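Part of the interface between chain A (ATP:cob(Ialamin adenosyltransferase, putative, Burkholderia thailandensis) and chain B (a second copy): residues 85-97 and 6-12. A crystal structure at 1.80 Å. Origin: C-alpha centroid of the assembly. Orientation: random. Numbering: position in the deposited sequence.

Chain A, residues 85-97: TDAHLARLDGWLA
Chain B 6-12: SKIATRT

An acidic side chain in the first turn of a helix can hold an irregular segment of a neighbouring subunit, and this interface is a clear example. Asp A86 (chi1 m, chi2 -13°) receives two hydrogen bonds from chain B: Ser B6 OG donates to Asp A86 OD1 at 2.8 Å, and the backbone Lys B7 N donates to Asp A86 OD2, also at 2.8 Å and nearly linear at 172°. Ser B6 OG (chi1 t) also accepts from Ile B8 N at 3.1 Å, a bond within chain B. Lys B7 NZ adds a long salt bridge of 3.8 Å to Asp A86 OD2, although the placement of that oxygen is less sure.

About two turns beyond Asp A86, Asp A93 (m, -17°) works through water. Water 1 donates to Asp A93 OD2 at 2.5 Å and to Ala B9 O at 2.9 Å; water 2 accepts from Arg B11 NH1 at 2.7 Å and donates weakly to Asp A93 OD1 at 3.5 Å. Direct attraction to Arg B11 is electrostatic alone, with Asp A93 OD1 4.6 Å from Arg B11 NE and well out of the guanidinium plane.

The scaffold is helical from Asp A86 through Ala A97, and beyond, preceded by Thr A85 (phi/psi -122/-180, chi1 p), whose OG1 accepts a weak capping bond from Ala A87 N at 3.3 Å. The chain B stretch has no regular helix or strand; Lys B7 (-96/8) precedes largely extended residues, and CA atoms of Asp A86 and Ile B8 lie 6.2 Å apart. Both stretches run in the same general sense, chain B's CA trace leaving the helix after Ile B8. The CA-to-CB bond of Ile B8 (m, m) points toward the helix, placing CG1 4.1 Å from Leu A89 CB and CD1 4.0 Å from Ala A90 CB. Farther along, Leu A96 CD1 covers one guanidinium face, 3.8 Å from Arg B11 CZ (m, t, p, 85°).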

ATOM      1  N   THR A  85       8.406  24.852   6.526  1.00 30.87           N
ATOM      2  CA  THR A  85       8.195  26.273   6.281  1.00 29.84           C
ATOM      3  C   THR A  85       7.872  26.587   4.825  1.00 30.33           C
ATOM      4  O   THR A  85       7.818  25.694   3.979  1.00 29.90           O
ATOM      5  CB  THR A  85       9.453  27.066   6.648  1.00 29.81           C
ATOM      6  OG1 THR A  85      10.469  26.813   5.673  1.00 27.68           O
ATOM      7  CG2 THR A  85       9.972  26.633   8.017  1.00 30.34           C
ATOM      8  N   ASP A  86       7.672  27.874   4.545  1.00 31.33           N
ATOM      9  CA  ASP A  86       7.375  28.343   3.195  1.00 31.60           C
ATOM     10  C   ASP A  86       8.470  27.930   2.227  1.00 30.07           C
ATOM     11  O   ASP A  86       8.196  27.611   1.073  1.00 30.93           O
ATOM     12  CB  ASP A  86       7.249  29.871   3.162  1.00 31.51           C
ATOM     13  CG  ASP A  86       5.881  30.360   3.596  1.00 33.79           C
ATOM     14  OD1 ASP A  86       4.947  29.538   3.693  1.00 34.09           O
ATOM     15  OD2 ASP A  86       5.738  31.580   3.823  1.00 35.79           O
ATOM     16  N   ALA A  87       9.714  27.951   2.700  1.00 29.74           N
ATOM     17  CA  ALA A  87      10.858  27.583   1.873  1.00 28.68           C
ATOM     18  C   ALA A  87      10.717  26.159   1.351  1.00 27.64           C
ATOM     19  O   ALA A  87      11.075  25.877   0.208  1.00 28.15           O
ATOM     20  CB  ALA A  87      12.155  27.727   2.673  1.00 28.37           C
ATOM     21  N   HIS A  88      10.199  25.263   2.188  1.00 26.37           N
ATOM     22  CA  HIS A  88      10.001  23.874   1.783  1.00 26.62           C
ATOM     23  C   HIS A  88       8.954  23.839   0.673  1.00 25.14           C
ATOM     24  O   HIS A  88       9.102  23.118  -0.306  1.00 25.63           O
ATOM     25  CB  HIS A  88       9.516  23.023   2.967  1.00 27.57           C
ATOM     26  CG  HIS A  88      10.536  22.848   4.051  1.00 29.32           C
ATOM     27  ND1 HIS A  88      11.563  21.931   3.969  1.00 30.68           N
ATOM     28  CD2 HIS A  88      10.680  23.468   5.247  1.00 27.82           C
ATOM     29  CE1 HIS A  88      12.294  21.993   5.068  1.00 28.33           C
ATOM     30  NE2 HIS A  88      11.779  22.917   5.860  1.00 28.95           N
ATOM     31  N   LEU A  89       7.893  24.624   0.834  1.00 25.73           N
ATOM     32  CA  LEU A  89       6.829  24.672  -0.166  1.00 26.67           C
ATOM     33  C   LEU A  89       7.348  25.318  -1.449  1.00 26.64           C
ATOM     34  O   LEU A  89       6.997  24.902  -2.557  1.00 24.96           O
ATOM     35  CB  LEU A  89       5.632  25.464   0.370  1.00 29.23           C
ATOM     36  CG  LEU A  89       5.084  25.038   1.739  1.00 29.01           C
ATOM     37  CD1 LEU A  89       3.932  25.949   2.139  1.00 29.22           C
ATOM     38  CD2 LEU A  89       4.621  23.589   1.683  1.00 29.32           C
ATOM     39  N   ALA A  90       8.198  26.329  -1.293  1.00 26.53           N
ATOM     40  CA  ALA A  90       8.763  27.038  -2.434  1.00 24.81           C
ATOM     41  C   ALA A  90       9.622  26.100  -3.268  1.00 24.73           C
ATOM     42  O   ALA A  90       9.612  26.165  -4.501  1.00 25.01           O
ATOM     43  CB  ALA A  90       9.590  28.220  -1.953  1.00 24.71           C
ATOM     44  N   ARG A  91      10.357  25.218  -2.598  1.00 23.53           N
ATOM     45  CA  ARG A  91      11.212  24.270  -3.299  1.00 23.86           C
ATOM     46  C   ARG A  91      10.383  23.273  -4.111  1.00 22.86           C
ATOM     47  O   ARG A  91      10.744  22.933  -5.238  1.00 22.46           O
ATOM     48  CB  ARG A  91      12.118  23.533  -2.311  1.00 26.72           C
ATOM     49  CG  ARG A  91      13.182  22.680  -2.987  1.00 27.66           C
ATOM     50  CD  ARG A  91      14.328  22.340  -2.043  1.00 26.86           C
ATOM     51  NE  ARG A  91      13.908  21.520  -0.911  1.00 28.01           N
ATOM     52  CZ  ARG A  91      14.752  20.927  -0.072  1.00 29.32           C
ATOM     53  NH1 ARG A  91      16.062  21.071  -0.243  1.00 28.95           N
ATOM     54  NH2 ARG A  91      14.297  20.178   0.924  1.00 26.73           N
ATOM     55  N   LEU A  92       9.276  22.800  -3.546  1.00 21.39           N
ATOM     56  CA  LEU A  92       8.423  21.874  -4.277  1.00 21.56           C
ATOM     57  C   LEU A  92       7.815  22.598  -5.483  1.00 20.44           C
ATOM     58  O   LEU A  92       7.806  22.062  -6.593  1.00 21.21           O
ATOM     59  CB  LEU A  92       7.306  21.319  -3.379  1.00 19.29           C
ATOM     60  CG  LEU A  92       7.685  20.344  -2.252  1.00 20.52           C
ATOM     61  CD1 LEU A  92       6.416  19.798  -1.625  1.00 19.29           C
ATOM     62  CD2 LEU A  92       8.531  19.199  -2.785  1.00 20.44           C
ATOM     63  N   ASP A  93       7.312  23.812  -5.271  1.00 20.45           N
ATOM     64  CA  ASP A  93       6.728  24.582  -6.372  1.00 21.82           C
ATOM     65  C   ASP A  93       7.772  24.720  -7.478  1.00 22.28           C
ATOM     66  O   ASP A  93       7.454  24.617  -8.661  1.00 22.38           O
ATOM     67  CB  ASP A  93       6.293  25.979  -5.912  1.00 23.26           C
ATOM     68  CG  ASP A  93       5.076  25.951  -5.007  1.00 26.37           C
ATOM     69  OD1 ASP A  93       4.361  24.925  -4.987  1.00 26.20           O
ATOM     70  OD2 ASP A  93       4.828  26.966  -4.325  1.00 26.80           O
ATOM     71  N   GLY A  94       9.022  24.944  -7.082  1.00 23.30           N
ATOM     72  CA  GLY A  94      10.093  25.076  -8.055  1.00 24.11           C
ATOM     73  C   GLY A  94      10.295  23.808  -8.866  1.00 22.85           C
ATOM     74  O   GLY A  94      10.401  23.860 -10.090  1.00 23.38           O
ATOM     75  N   TRP A  95      10.358  22.663  -8.191  1.00 22.71           N
ATOM     76  CA  TRP A  95      10.531  21.394  -8.894  1.00 20.98           C
ATOM     77  C   TRP A  95       9.327  21.111  -9.797  1.00 22.07           C
ATOM     78  O   TRP A  95       9.474  20.594 -10.905  1.00 21.42           O
ATOM     79  CB  TRP A  95      10.719  20.248  -7.896  1.00 22.57           C
ATOM     80  CG  TRP A  95      12.090  20.206  -7.279  1.00 25.02           C
ATOM     81  CD1 TRP A  95      13.272  20.489  -7.897  1.00 25.80           C
ATOM     82  CD2 TRP A  95      12.418  19.833  -5.934  1.00 27.42           C
ATOM     83  NE1 TRP A  95      14.320  20.316  -7.022  1.00 28.73           N
ATOM     84  CE2 TRP A  95      13.824  19.911  -5.810  1.00 27.55           C
ATOM     85  CE3 TRP A  95      11.666  19.435  -4.824  1.00 27.79           C
ATOM     86  CZ2 TRP A  95      14.489  19.612  -4.619  1.00 28.52           C
ATOM     87  CZ3 TRP A  95      12.330  19.136  -3.637  1.00 27.77           C
ATOM     88  CH2 TRP A  95      13.728  19.225  -3.547  1.00 27.67           C
ATOM     89  N   LEU A  96       8.132  21.448  -9.321  1.00 20.47           N
ATOM     90  CA  LEU A  96       6.933  21.242 -10.127  1.00 23.95           C
ATOM     91  C   LEU A  96       7.063  22.061 -11.410  1.00 23.91           C
ATOM     92  O   LEU A  96       6.920  21.539 -12.516  1.00 23.94           O
ATOM     93  CB  LEU A  96       5.691  21.679  -9.351  1.00 21.74           C
ATOM     94  CG  LEU A  96       5.145  20.677  -8.335  1.00 22.99           C
ATOM     95  CD1 LEU A  96       4.110  21.353  -7.449  1.00 22.06           C
ATOM     96  CD2 LEU A  96       4.534  19.492  -9.071  1.00 23.34           C
ATOM     97  N   ALA A  97       7.354  23.347 -11.251  1.00 25.54           N
ATOM     98  CA  ALA A  97       7.516  24.242 -12.392  1.00 26.55           C
ATOM     99  C   ALA A  97       8.584  23.709 -13.345  1.00 27.37           C
ATOM    100  O   ALA A  97       8.378  23.663 -14.558  1.00 28.51           O
ATOM    101  CB  ALA A  97       7.896  25.633 -11.904  1.00 23.01           C
TER
ATOM    102  N   SER B   6       1.778  32.935   5.629  1.00 41.05           N
ATOM    103  CA  SER B   6       2.501  32.280   4.500  1.00 41.11           C
ATOM    104  C   SER B   6       2.603  33.179   3.270  1.00 40.98           C
ATOM    105  O   SER B   6       1.624  33.798   2.860  1.00 41.99           O
ATOM    106  CB  SER B   6       1.799  30.978   4.106  1.00 39.40           C
ATOM    107  OG  SER B   6       2.382  30.433   2.934  1.00 35.46           O
ATOM    108  N   LYS B   7       3.792  33.233   2.683  1.00 40.79           N
ATOM    109  CA  LYS B   7       4.021  34.042   1.493  1.00 40.54           C
ATOM    110  C   LYS B   7       3.901  33.169   0.245  1.00 39.42           C
ATOM    111  O   LYS B   7       4.206  33.613  -0.864  1.00 39.92           O
ATOM    112  CB  LYS B   7       5.422  34.665   1.523  1.00 41.87           C
ATOM    113  CG  LYS B   7       5.785  35.405   2.807  1.00 45.70           C
ATOM    114  CD  LYS B   7       6.169  34.435   3.919  1.00 48.26           C
ATOM    115  CE  LYS B   7       6.672  35.165   5.156  1.00 49.80           C
ATOM    116  NZ  LYS B   7       7.048  34.209   6.235  1.00 50.14           N
ATOM    117  N   ILE B   8       3.459  31.929   0.428  1.00 36.60           N
ATOM    118  CA  ILE B   8       3.328  30.998  -0.691  1.00 33.13           C
ATOM    119  C   ILE B   8       1.921  30.989  -1.281  1.00 32.31           C
ATOM    120  O   ILE B   8       0.931  30.902  -0.555  1.00 31.74           O
ATOM    121  CB  ILE B   8       3.698  29.566  -0.259  1.00 32.81           C
ATOM    122  CG1 ILE B   8       5.099  29.553   0.366  1.00 29.36           C
ATOM    123  CG2 ILE B   8       3.644  28.629  -1.466  1.00 31.70           C
ATOM    124  CD1 ILE B   8       6.210  29.917  -0.597  1.00 29.92           C
ATOM    125  N   ALA B   9       1.849  31.075  -2.607  1.00 30.03           N
ATOM    126  CA  ALA B   9       0.576  31.084  -3.319  1.00 30.29           C
ATOM    127  C   ALA B   9      -0.238  29.829  -3.034  1.00 30.77           C
ATOM    128  O   ALA B   9       0.312  28.752  -2.806  1.00 30.70           O
ATOM    129  CB  ALA B   9       0.816  31.208  -4.812  1.00 28.95           C
ATOM    130  N   THR B  10      -1.555  29.979  -3.063  1.00 30.41           N
ATOM    131  CA  THR B  10      -2.463  28.873  -2.818  1.00 29.57           C
ATOM    132  C   THR B  10      -2.592  27.962  -4.029  1.00 28.56           C
ATOM    133  O   THR B  10      -2.707  28.423  -5.162  1.00 28.60           O
ATOM    134  CB  THR B  10      -3.874  29.384  -2.458  1.00 30.64           C
ATOM    135  OG1 THR B  10      -3.834  30.034  -1.185  1.00 33.87           O
ATOM    136  CG2 THR B  10      -4.872  28.227  -2.398  1.00 29.90           C
ATOM    137  N   ARG B  11      -2.556  26.660  -3.775  1.00 27.11           N
ATOM    138  CA  ARG B  11      -2.719  25.666  -4.822  1.00 25.51           C
ATOM    139  C   ARG B  11      -4.003  24.916  -4.511  1.00 25.06           C
ATOM    140  O   ARG B  11      -4.392  24.780  -3.349  1.00 24.10           O
ATOM    141  CB  ARG B  11      -1.552  24.680  -4.844  1.00 26.84           C
ATOM    142  CG  ARG B  11      -0.301  25.187  -5.545  1.00 29.97           C
ATOM    143  CD  ARG B  11       0.802  24.137  -5.464  1.00 32.14           C
ATOM    144  NE  ARG B  11       0.409  22.881  -6.101  1.00 32.71           N
ATOM    145  CZ  ARG B  11       0.526  22.635  -7.403  1.00 35.49           C
ATOM    146  NH1 ARG B  11       1.032  23.563  -8.207  1.00 34.49           N
ATOM    147  NH2 ARG B  11       0.134  21.469  -7.902  1.00 33.50           N
ATOM    148  N   THR B  12      -4.666  24.442  -5.553  1.00 23.02           N
ATOM    149  CA  THR B  12      -5.900  23.701  -5.387  1.00 23.80           C
ATOM    150  C   THR B  12      -5.667  22.521  -4.442  1.00 23.92           C
ATOM    151  O   THR B  12      -4.787  21.697  -4.679  1.00 24.06           O
ATOM    152  CB  THR B  12      -6.385  23.172  -6.740  1.00 22.60           C
ATOM    153  OG1 THR B  12      -6.525  24.269  -7.652  1.00 21.43           O
ATOM    154  CG2 THR B  12      -7.711  22.454  -6.585  1.00 19.24           C
TER
HETATM  155  O   HOH W   1       2.401  27.380  -4.311  1.00 22.01           O
HETATM  156  O   HOH W   2       2.478  25.819  -7.769  1.00 37.49           O